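Local coordinates for protein ribonucleoside-diphosphate reductase (PDB 5IM3) that probably reduces ribonucleoside diphosphates to the deoxyribonucleotides needed for DNA synthesis, under allosteric control by nucleotides such as dATP, at residues F464-R468 and M481-N485; W548-L552 and L888-R893; D597-N603 and Q647-N652; C373-T377 and I590-N595. All coordinates share one frame; numbering follows the deposited sequence. Where two conformers were deposited one is given.

Contact 1 of 4, residues F464-R468 and M481-N485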
# COMPACT_ATOMS: atom_id res chain seq x y z
N PHE A 464 -16.68 -12.11 -19.94
CA PHE A 464 -16.93 -13.42 -19.34
C PHE A 464 -16.01 -13.68 -18.15
O PHE A 464 -16.45 -14.20 -17.12
CB PHE A 464 -16.73 -14.51 -20.40
CG PHE A 464 -17.13 -15.90 -19.97
CD1 PHE A 464 -18.46 -16.28 -19.96
CD2 PHE A 464 -16.16 -16.83 -19.62
CE1 PHE A 464 -18.82 -17.57 -19.59
CE2 PHE A 464 -16.52 -18.11 -19.24
CZ PHE A 464 -17.85 -18.48 -19.23
N LEU A 465 -14.73 -13.31 -18.27
CA LEU A 465 -13.77 -13.58 -17.20
C LEU A 465 -14.13 -12.87 -15.91
O LEU A 465 -13.66 -13.29 -14.84
CB LEU A 465 -12.36 -13.18 -17.64
CG LEU A 465 -11.82 -13.78 -18.93
CD1 LEU A 465 -10.41 -13.28 -19.19
CD2 LEU A 465 -11.84 -15.29 -18.89
N GLU A 466 -14.93 -11.81 -15.96
CA GLU A 466 -15.18 -10.97 -14.80
C GLU A 466 -16.54 -11.21 -14.17
O GLU A 466 -16.92 -10.50 -13.24
CB GLU A 466 -15.05 -9.49 -15.17
CG GLU A 466 -13.72 -9.13 -15.80
CD GLU A 466 -13.43 -7.64 -15.71
OE1 GLU A 466 -12.26 -7.25 -15.92
OE2 GLU A 466 -14.37 -6.87 -15.41
N LEU A 467 -17.28 -12.21 -14.66
CA LEU A 467 -18.65 -12.41 -14.20
C LEU A 467 -18.75 -12.69 -12.70
O LEU A 467 -19.83 -12.49 -12.13
CB LEU A 467 -19.29 -13.56 -14.98
CG LEU A 467 -19.69 -13.27 -16.43
CD1 LEU A 467 -20.11 -14.55 -17.14
CD2 LEU A 467 -20.81 -12.24 -16.48
N ARG A 468 -17.68 -13.14 -12.06
CA ARG A 468 -17.73 -13.52 -10.65
C ARG A 468 -16.99 -12.55 -9.73
O ARG A 468 -16.72 -12.88 -8.58
CB ARG A 468 -17.20 -14.94 -10.47
CG ARG A 468 -18.04 -16.01 -11.16
CD ARG A 468 -19.42 -16.15 -10.52
NE ARG A 468 -19.34 -16.53 -9.12
CZ ARG A 468 -19.47 -17.78 -8.66
NH1 ARG A 468 -19.72 -18.78 -9.49
NH2 ARG A 468 -19.37 -18.01 -7.36
N MET A 481 -23.81 -18.50 -10.83
CA MET A 481 -23.51 -19.34 -11.97
C MET A 481 -22.01 -19.55 -12.06
O MET A 481 -21.24 -18.61 -11.86
CB MET A 481 -24.03 -18.70 -13.27
CG MET A 481 -23.90 -19.57 -14.51
SD MET A 481 -24.22 -18.67 -16.04
CE MET A 481 -22.69 -17.76 -16.20
N ASN A 482 -21.60 -20.77 -12.35
CA ASN A 482 -20.19 -21.06 -12.56
C ASN A 482 -19.81 -20.78 -14.01
O ASN A 482 -20.65 -20.74 -14.91
CB ASN A 482 -19.88 -22.52 -12.20
CG ASN A 482 -20.01 -22.81 -10.70
OD1 ASN A 482 -20.71 -23.74 -10.30
ND2 ASN A 482 -19.34 -22.02 -9.88
N THR A 483 -18.51 -20.57 -14.22
CA THR A 483 -17.97 -20.27 -15.53
C THR A 483 -16.71 -21.10 -15.74
O THR A 483 -16.01 -21.44 -14.79
CB THR A 483 -17.62 -18.78 -15.68
OG1 THR A 483 -16.71 -18.40 -14.64
CG2 THR A 483 -18.87 -17.90 -15.58
N ALA A 484 -16.43 -21.43 -17.01
CA ALA A 484 -15.22 -22.15 -17.34
C ALA A 484 -14.73 -21.73 -18.72
O ALA A 484 -15.54 -21.49 -19.62
CB ALA A 484 -15.43 -23.67 -17.30
N ASN A 485 -13.41 -21.66 -18.88
CA ASN A 485 -12.81 -21.42 -20.18
C ASN A 485 -12.73 -22.71 -20.99
O ASN A 485 -12.34 -23.76 -20.48
CB ASN A 485 -11.40 -20.84 -20.02
CG ASN A 485 -11.40 -19.42 -19.49
OD1 ASN A 485 -10.91 -19.15 -18.39
ND2 ASN A 485 -11.93 -18.49 -20.28
O HOH W 1 -16.18 -15.68 -14.63

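Contact 2 of 4, residues W548-L552 and L888-R893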
# COMPACT_ATOMS: atom_id res chain seq x y z
N TRP A 548 -4.14 -14.38 -21.16
CA TRP A 548 -3.78 -15.45 -20.25
C TRP A 548 -3.60 -14.92 -18.83
O TRP A 548 -4.13 -15.49 -17.87
CB TRP A 548 -2.50 -16.12 -20.75
CG TRP A 548 -1.91 -17.18 -19.87
CD1 TRP A 548 -0.71 -17.13 -19.23
CD2 TRP A 548 -2.49 -18.45 -19.56
NE1 TRP A 548 -0.50 -18.30 -18.53
CE2 TRP A 548 -1.58 -19.12 -18.71
CE3 TRP A 548 -3.68 -19.09 -19.90
CZ2 TRP A 548 -1.82 -20.40 -18.21
CZ3 TRP A 548 -3.93 -20.36 -19.39
CH2 TRP A 548 -3.00 -21.00 -18.56
N ARG A 549 -2.88 -13.80 -18.68
CA ARG A 549 -2.70 -13.20 -17.36
C ARG A 549 -4.03 -12.80 -16.74
O ARG A 549 -4.25 -13.01 -15.54
CB ARG A 549 -1.77 -11.98 -17.47
CG ARG A 549 -1.63 -11.17 -16.19
CD ARG A 549 -0.68 -9.99 -16.35
NE ARG A 549 0.71 -10.41 -16.48
CZ ARG A 549 1.76 -9.58 -16.40
NH1 ARG A 549 1.57 -8.29 -16.18
NH2 ARG A 549 2.99 -10.06 -16.52
N LYS A 550 -4.94 -12.23 -17.54
CA LYS A 550 -6.25 -11.87 -17.03
C LYS A 550 -7.02 -13.11 -16.59
O LYS A 550 -7.71 -13.09 -15.56
CB LYS A 550 -7.03 -11.11 -18.10
CG LYS A 550 -8.41 -10.63 -17.67
CD LYS A 550 -8.31 -9.56 -16.60
CE LYS A 550 -9.67 -8.93 -16.32
NZ LYS A 550 -9.59 -7.91 -15.24
N MET A 551 -6.91 -14.20 -17.35
CA MET A 551 -7.60 -15.44 -16.99
C MET A 551 -7.10 -15.96 -15.64
O MET A 551 -7.89 -16.40 -14.81
CB MET A 551 -7.40 -16.48 -18.09
CG MET A 551 -8.04 -16.10 -19.42
SD MET A 551 -7.33 -16.97 -20.84
CE MET A 551 -7.78 -18.67 -20.46
N LEU A 552 -5.78 -15.92 -15.41
CA LEU A 552 -5.25 -16.45 -14.16
C LEU A 552 -5.54 -15.53 -12.99
O LEU A 552 -5.77 -16.01 -11.87
CB LEU A 552 -3.75 -16.70 -14.29
CG LEU A 552 -3.33 -17.69 -15.38
CD1 LEU A 552 -1.82 -17.87 -15.38
CD2 LEU A 552 -4.04 -19.04 -15.21
N LEU A 888 1.01 -19.27 -10.72
CA LEU A 888 -0.15 -19.76 -11.46
C LEU A 888 0.20 -20.02 -12.92
O LEU A 888 -0.29 -20.99 -13.52
CB LEU A 888 -1.31 -18.77 -11.37
CG LEU A 888 -1.95 -18.61 -9.99
CD1 LEU A 888 -3.07 -17.59 -10.06
CD2 LEU A 888 -2.49 -19.94 -9.50
N ASP A 889 1.06 -19.18 -13.50
CA ASP A 889 1.45 -19.37 -14.89
C ASP A 889 2.16 -20.71 -15.07
O ASP A 889 1.75 -21.52 -15.91
CB ASP A 889 2.35 -18.21 -15.33
CG ASP A 889 2.73 -18.29 -16.79
OD1 ASP A 889 2.08 -19.03 -17.54
OD2 ASP A 889 3.69 -17.59 -17.19
N VAL A 890 3.21 -20.96 -14.29
CA VAL A 890 3.97 -22.20 -14.43
C VAL A 890 3.09 -23.41 -14.15
O VAL A 890 3.25 -24.46 -14.78
CB VAL A 890 5.20 -22.18 -13.50
CG1 VAL A 890 4.79 -22.00 -12.05
CG2 VAL A 890 6.03 -23.45 -13.66
N THR A 891 2.13 -23.29 -13.23
CA THR A 891 1.28 -24.42 -12.89
C THR A 891 0.36 -24.79 -14.04
O THR A 891 0.33 -25.95 -14.47
CB THR A 891 0.46 -24.11 -11.64
OG1 THR A 891 1.34 -23.97 -10.51
CG2 THR A 891 -0.56 -25.21 -11.36
N TYR A 892 -0.40 -23.83 -14.56
CA TYR A 892 -1.39 -24.15 -15.58
C TYR A 892 -0.78 -24.28 -16.97
O TYR A 892 -1.41 -24.88 -17.85
CB TYR A 892 -2.51 -23.11 -15.55
CG TYR A 892 -3.35 -23.24 -14.30
CD1 TYR A 892 -4.33 -24.23 -14.21
CD2 TYR A 892 -3.14 -22.42 -13.21
CE1 TYR A 892 -5.09 -24.37 -13.06
CE2 TYR A 892 -3.90 -22.55 -12.05
CZ TYR A 892 -4.87 -23.53 -11.98
OH TYR A 892 -5.62 -23.67 -10.84
N ARG A 893 0.43 -23.76 -17.18
CA ARG A 893 1.21 -24.18 -18.34
C ARG A 893 1.57 -25.66 -18.24
O ARG A 893 1.45 -26.41 -19.21
CB ARG A 893 2.48 -23.35 -18.47
CG ARG A 893 2.29 -21.93 -18.97
CD ARG A 893 3.61 -21.34 -19.45
NE ARG A 893 3.52 -19.90 -19.67
CZ ARG A 893 4.30 -19.22 -20.51
NH1 ARG A 893 5.23 -19.85 -21.22
NH2 ARG A 893 4.14 -17.91 -20.65

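Contact 3 of 4, residues D597-N603 and Q647-N652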
# COMPACT_ATOMS: atom_id res chain seq x y z
N ASP A 597 -30.17 -32.45 -30.62
CA ASP A 597 -31.03 -33.54 -30.17
C ASP A 597 -30.37 -34.43 -29.12
O ASP A 597 -30.86 -35.53 -28.86
CB ASP A 597 -31.47 -34.38 -31.36
CG ASP A 597 -32.29 -33.59 -32.37
OD1 ASP A 597 -33.31 -32.98 -31.97
OD2 ASP A 597 -31.90 -33.56 -33.56
N GLU A 598 -29.28 -33.97 -28.51
CA GLU A 598 -28.52 -34.80 -27.57
C GLU A 598 -28.07 -33.94 -26.40
O GLU A 598 -27.19 -33.09 -26.54
CB GLU A 598 -27.32 -35.46 -28.25
CG GLU A 598 -27.72 -36.52 -29.27
CD GLU A 598 -26.53 -37.27 -29.84
OE1 GLU A 598 -26.64 -37.78 -30.97
OE2 GLU A 598 -25.49 -37.34 -29.15
N ILE A 599 -28.68 -34.18 -25.24
CA ILE A 599 -28.19 -33.68 -23.96
C ILE A 599 -27.47 -34.85 -23.30
O ILE A 599 -28.09 -35.85 -22.94
CB ILE A 599 -29.34 -33.14 -23.10
CG1 ILE A 599 -29.82 -31.80 -23.69
CG2 ILE A 599 -28.91 -32.98 -21.65
CD1 ILE A 599 -31.03 -31.20 -22.99
N ALA A 600 -26.15 -34.73 -23.16
CA ALA A 600 -25.36 -35.82 -22.60
C ALA A 600 -25.67 -36.01 -21.12
O ALA A 600 -25.90 -35.04 -20.39
CB ALA A 600 -23.87 -35.55 -22.80
N VAL A 601 -25.68 -37.26 -20.68
CA VAL A 601 -26.03 -37.63 -19.32
C VAL A 601 -24.84 -38.36 -18.70
O VAL A 601 -24.30 -39.30 -19.31
CB VAL A 601 -27.28 -38.53 -19.27
CG1 VAL A 601 -27.78 -38.67 -17.84
CG2 VAL A 601 -28.37 -37.97 -20.18
N CYS A 602 -24.44 -37.95 -17.50
CA CYS A 602 -23.33 -38.58 -16.79
C CYS A 602 -23.89 -39.61 -15.81
O CYS A 602 -24.60 -39.25 -14.86
CB CYS A 602 -22.48 -37.56 -16.05
SG CYS A 602 -22.52 -35.88 -16.74
N ASN A 603 -23.56 -40.87 -16.03
CA ASN A 603 -23.97 -41.97 -15.16
C ASN A 603 -22.72 -42.46 -14.43
O ASN A 603 -21.81 -43.01 -15.06
CB ASN A 603 -24.65 -43.07 -15.98
CG ASN A 603 -25.52 -42.50 -17.10
OD1 ASN A 603 -26.60 -41.96 -16.86
ND2 ASN A 603 -25.05 -42.63 -18.34
N GLN A 647 -34.15 -35.48 -25.41
CA GLN A 647 -32.80 -35.52 -25.97
C GLN A 647 -31.78 -36.06 -24.98
O GLN A 647 -30.66 -36.38 -25.40
CB GLN A 647 -32.38 -34.12 -26.45
CG GLN A 647 -32.68 -33.00 -25.48
CD GLN A 647 -33.91 -32.20 -25.87
OE1 GLN A 647 -34.98 -32.75 -26.08
NE2 GLN A 647 -33.75 -30.88 -25.95
N ALA A 648 -32.12 -36.17 -23.70
CA ALA A 648 -31.24 -36.83 -22.75
C ALA A 648 -31.39 -38.34 -22.85
O ALA A 648 -30.39 -39.07 -22.82
CB ALA A 648 -31.54 -36.35 -21.33
N GLN A 649 -32.62 -38.82 -22.98
CA GLN A 649 -32.84 -40.23 -23.29
C GLN A 649 -32.18 -40.61 -24.61
O GLN A 649 -31.56 -41.67 -24.72
CB GLN A 649 -34.34 -40.52 -23.33
CG GLN A 649 -34.68 -41.94 -23.72
CD GLN A 649 -36.17 -42.15 -23.84
OE1 GLN A 649 -36.88 -42.14 -22.84
NE2 GLN A 649 -36.65 -42.33 -25.06
N ASN A 650 -32.32 -39.75 -25.61
CA ASN A 650 -31.77 -40.05 -26.93
C ASN A 650 -30.27 -40.31 -26.87
O ASN A 650 -29.78 -41.28 -27.45
CB ASN A 650 -32.09 -38.90 -27.89
CG ASN A 650 -31.64 -39.19 -29.31
OD1 ASN A 650 -31.81 -40.30 -29.81
ND2 ASN A 650 -31.06 -38.19 -29.96
N SER A 651 -29.53 -39.45 -26.18
CA SER A 651 -28.07 -39.59 -26.16
C SER A 651 -27.65 -40.78 -25.30
O SER A 651 -26.68 -41.48 -25.63
CB SER A 651 -27.42 -38.32 -25.64
OG SER A 651 -27.61 -38.21 -24.24
N ASN A 652 -28.33 -41.01 -24.18
CA ASN A 652 -27.97 -42.13 -23.33
C ASN A 652 -28.22 -43.46 -24.03
O ASN A 652 -27.37 -44.35 -23.99
CB ASN A 652 -28.74 -42.06 -22.01
CG ASN A 652 -27.84 -41.82 -20.81
OD1 ASN A 652 -26.68 -41.42 -20.95
ND2 ASN A 652 -28.38 -42.04 -19.62
O HOH W 2 -25.58 -39.41 -22.62

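Contact 4 of 4, residues C373-T377 and I590-N595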
# COMPACT_ATOMS: atom_id res chain seq x y z
N CYS A 373 -26.55 -35.37 -13.91
CA CYS A 373 -25.45 -34.61 -14.48
C CYS A 373 -25.64 -34.54 -15.99
O CYS A 373 -25.77 -35.58 -16.64
CB CYS A 373 -24.10 -35.26 -14.13
SG CYS A 373 -22.61 -34.71 -15.06
N TYR A 374 -25.64 -33.32 -16.55
CA TYR A 374 -25.96 -33.15 -17.96
C TYR A 374 -25.06 -32.11 -18.61
O TYR A 374 -24.56 -31.20 -17.95
CB TYR A 374 -27.42 -32.73 -18.17
CG TYR A 374 -28.42 -33.54 -17.38
CD1 TYR A 374 -28.96 -34.71 -17.90
CD2 TYR A 374 -28.83 -33.13 -16.12
CE1 TYR A 374 -29.88 -35.44 -17.18
CE2 TYR A 374 -29.73 -33.86 -15.40
CZ TYR A 374 -30.26 -35.01 -15.92
OH TYR A 374 -31.16 -35.73 -15.19
N LEU A 375 -24.89 -32.26 -19.93
CA LEU A 375 -24.17 -31.30 -20.76
C LEU A 375 -25.07 -30.88 -21.91
O LEU A 375 -25.74 -31.72 -22.52
CB LEU A 375 -22.86 -31.89 -21.33
CG LEU A 375 -21.75 -32.28 -20.35
CD1 LEU A 375 -22.04 -33.60 -19.64
CD2 LEU A 375 -20.42 -32.36 -21.09
N THR A 376 -25.07 -29.58 -22.21
CA THR A 376 -25.88 -29.04 -23.29
C THR A 376 -25.03 -28.09 -24.13
O THR A 376 -23.97 -27.63 -23.72
CB THR A 376 -27.11 -28.28 -22.78
OG1 THR A 376 -26.69 -27.03 -22.19
CG2 THR A 376 -27.87 -29.10 -21.74
N THR A 377 -25.53 -27.80 -25.33
CA THR A 377 -24.96 -26.80 -26.21
C THR A 377 -26.09 -25.88 -26.67
O THR A 377 -27.17 -26.36 -27.03
CB THR A 377 -24.24 -27.44 -27.41
OG1 THR A 377 -23.73 -26.41 -28.27
CG2 THR A 377 -25.18 -28.35 -28.19
N ILE A 590 -16.26 -34.72 -17.31
CA ILE A 590 -17.04 -35.41 -18.33
C ILE A 590 -16.75 -34.76 -19.68
O ILE A 590 -16.67 -33.53 -19.78
CB ILE A 590 -18.54 -35.35 -17.99
CG1 ILE A 590 -18.80 -35.96 -16.61
CG2 ILE A 590 -19.36 -36.05 -19.06
CD1 ILE A 590 -18.39 -37.43 -16.50
N THR A 591 -16.61 -35.60 -20.72
CA THR A 591 -16.33 -35.12 -22.08
C THR A 591 -17.20 -35.93 -23.04
O THR A 591 -16.76 -36.92 -23.63
CB THR A 591 -14.85 -35.23 -22.43
OG1 THR A 591 -14.41 -36.58 -22.27
CG2 THR A 591 -14.01 -34.32 -21.54
N LEU A 592 -18.45 -35.50 -23.20
CA LEU A 592 -19.42 -36.17 -24.05
C LEU A 592 -19.96 -35.20 -25.11
O LEU A 592 -19.99 -33.99 -24.90
CB LEU A 592 -20.59 -36.71 -23.21
CG LEU A 592 -20.24 -37.74 -22.13
CD1 LEU A 592 -21.47 -38.05 -21.29
CD2 LEU A 592 -19.68 -39.01 -22.75
N ASN A 593 -20.38 -35.76 -26.24
CA ASN A 593 -20.92 -34.97 -27.33
C ASN A 593 -22.29 -34.39 -26.99
O ASN A 593 -23.07 -34.99 -26.24
CB ASN A 593 -21.04 -35.81 -28.60
CG ASN A 593 -19.70 -36.23 -29.16
OD1 ASN A 593 -18.66 -35.69 -28.79
ND2 ASN A 593 -19.72 -37.21 -30.06
N THR A 594 -22.58 -33.23 -27.57
CA THR A 594 -23.90 -32.62 -27.47
C THR A 594 -24.31 -32.08 -28.83
O THR A 594 -23.45 -31.77 -29.67
CB THR A 594 -23.94 -31.49 -26.44
OG1 THR A 594 -22.83 -30.60 -26.65
CG2 THR A 594 -23.87 -32.05 -25.02
N ASN A 595 -25.61 -31.96 -29.05
CA ASN A 595 -26.11 -31.29 -30.24
C ASN A 595 -27.58 -30.95 -30.04
O ASN A 595 -28.13 -31.07 -28.93
CB ASN A 595 -25.89 -32.14 -31.50
CG ASN A 595 -26.66 -33.45 -31.48
OD1 ASN A 595 -27.85 -33.49 -31.14
ND2 ASN A 595 -25.98 -34.53 -31.85

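Contact 1 of 4, residues F464-R468 and M481-N485
Arg468 curls its side chain around the carbonyl group of Met481. Beyond CB, CG comes within 4.2 Å of Met481 O, and two bends, chi2 at -67° and chi3 at -61°, then carry the chain round that oxygen. CD lies 3.3 Å from Met481 O, NE and CZ pass farther off, and at the tip NH1 donates a hydrogen bond of 2.8 Å to the same atom. The bond is bent, 138° at the hydrogen, and the donor stands above the carbonyl plane instead of on a lone pair. A long, flexible arginine suits this partly exposed margin. Deeper in, Phe464 sends CZ to 3.6 Å from Thr483 CB and CE2 to 3.5 Å from Ala484 O. Thr483 fits because it has two natures: its methyl CG2 meets Leu467 CD1 at 3.9 Å, while OG1 hydrogen-bonds a water that also binds Phe464 O. Leu465 crosses Asn485 at about a right angle, with CD2 3.5 Å from ND2. Helix 461-465 thereby seats on strand 482-487, which pairs in parallel with strand 450-455: one of the beta-alpha-beta units of the ten-stranded alpha/beta barrel of ribonucleotide reductases.

Contact 2 of 4, residues W548-L552 and L888-R893
Asp889 OD1 is gripped from two sides, by Trp548 NE1 across the contact at 2.9 Å and by Arg893 NE, one turn further along its own helix, at 2.7 Å. The two donors reach it from opposite faces of the carboxylate plane, and the arginine completes an i, i+4 salt bridge. These groups sit where two helices of the barrel domain, 544-558 and 885-897, cross almost at a right angle: the segment axes make 98° and pass 10.8 Å apart. The indole N-H points nearly straight at its acceptor (160°), which lies close to the ring plane, so the bond helps fix the rotation of the ring. Tryptophan fits this buried place because it combines one donor with a broad apolar surface. Its CH2 meets Tyr892 CB edge-on at 3.7 Å, and Leu552, from the next turn of the same helix, lays CD1 over one face of the indole, displaced toward the rim. Phe491, Met492 and Val495 of helix 489-496 add further apolar neighbours, and Arg893 also makes a cation-pi contact with Phe496.

Leu552 supplies apolar contacts to helix 885-897. With CG turned opposite the carbonyl carbon (chi1 -60°), its two methyls divide the work: CD1 comes 3.6 Å from Asp889 CA, while CD2 touches Tyr892 CD2 at 4.0 Å. Where the CA atoms are nearest, at Leu552 and Leu888, the latter returns the contact, its CD1 resting 3.6 Å from Leu552 O.

Contact 3 of 4, residues D597-N603 and Q647-N652
Ile599 and Ser651 mark the close-packed middle of the contact. Ser651 OG, placed between the backbone N and the carbonyl carbon by a chi1 of 74°, donates to Ile599 O at 2.7 Å, and the same oxygen receives a CA-H contact from Ala648 CA at 3.3 Å. Ile599 N in turn donates to Gln647 O at 3.0 Å. Small residues suit a helix brought this near: Ala648 CB meets Val601 CG2 at 3.7 Å. Helix 646-655 belongs to the crossover linking strand 600-608 with its parallel neighbour, strand 659-663, in the barrel sheet. A water bridges the segments next, accepting from Val601 N and donating to Ser651 OG and Asn652 OD1. Beyond it the amides of Asn652 and Asn603 come together from opposite directions, their planes 46° apart, Asn652 ND2 bonding Asn603 OD1 at 3.3 Å; the return bond is weak. Tyr643 OH takes Asn652 ND2, and Ser371 OG and Pro657 O bind Asn603 OD1 and ND2 respectively. The other end is looser and nearer solvent. Asp597 is exposed and Gln647 partly so, yet Asn650 ND2 still reaches Asp597 O at 2.9 Å, almost straight at 172° and in its own amide plane.

Contact 4 of 4, residues C373-T377 and I590-N595
A chi1 of -64° and a chi2 of 77° direct the Leu375 methyls toward segment 590-595, while in Thr594 a chi1 of 49° sets CG2 opposite the carbonyl carbon and turns it back to the strand. That methyl lies 3.1 Å from Leu375 O and 3.8 Å from Leu375 CB. Leu375 CD1 reaches Ile590 CG2 at 3.7 Å. At the other end Thr377 CB sits 3.5 Å from Thr594 OG1, and Thr377 CG2 is 3.7 Å from Asn595 CA. No hydrogen bond links the segments. Threonine nevertheless suits both places: Thr377 turns CB and CG2 to the contact while its OG1 bonds Asp405, and Thr594 OG1 touches those carbons while bonding His582. Strand 373-377 is paired on both edges, with 401-405 and 600-608; segment 590-595 packs on its Cys373, Leu375 and Thr377 side chains, a largely buried layer suited to apolar Leu375 and Ile590. Cys373, in one of two modelled conformers, is disulfide-bonded to Cys602, perhaps only partially; such a pair supplies reducing equivalents in class I ribonucleotide reductases. Segment 590-595 is probably the return arm of the family's finger loop, which is inserted into the barrel and carries the active-site cysteine at its tip.

All four contacts are largely buried within the barrel domain; the surface appears mainly at their margins, as at Asp597 in contact 3 and Arg468 in contact 1. Contacts 1, 3 and 4 reach the same sheet, whereas contact 2 joins two helices. Contacts 3 and 4 lie on neighbouring strands, 600-608 and 373-377, joined by the Cys602-Cys373 disulfide and by backbone pairing, yet differ in chemistry: contact 3 is rich in hydrogen bonds, and contact 4 has none between its segments. Contacts 1 and 2 meet through a salt bridge, Glu466 to Lys550, and through Leu465 packing on Met551. Each mixes apolar filling with one direct hydrogen bond between its segments, from Arg468 and Trp548 respectively.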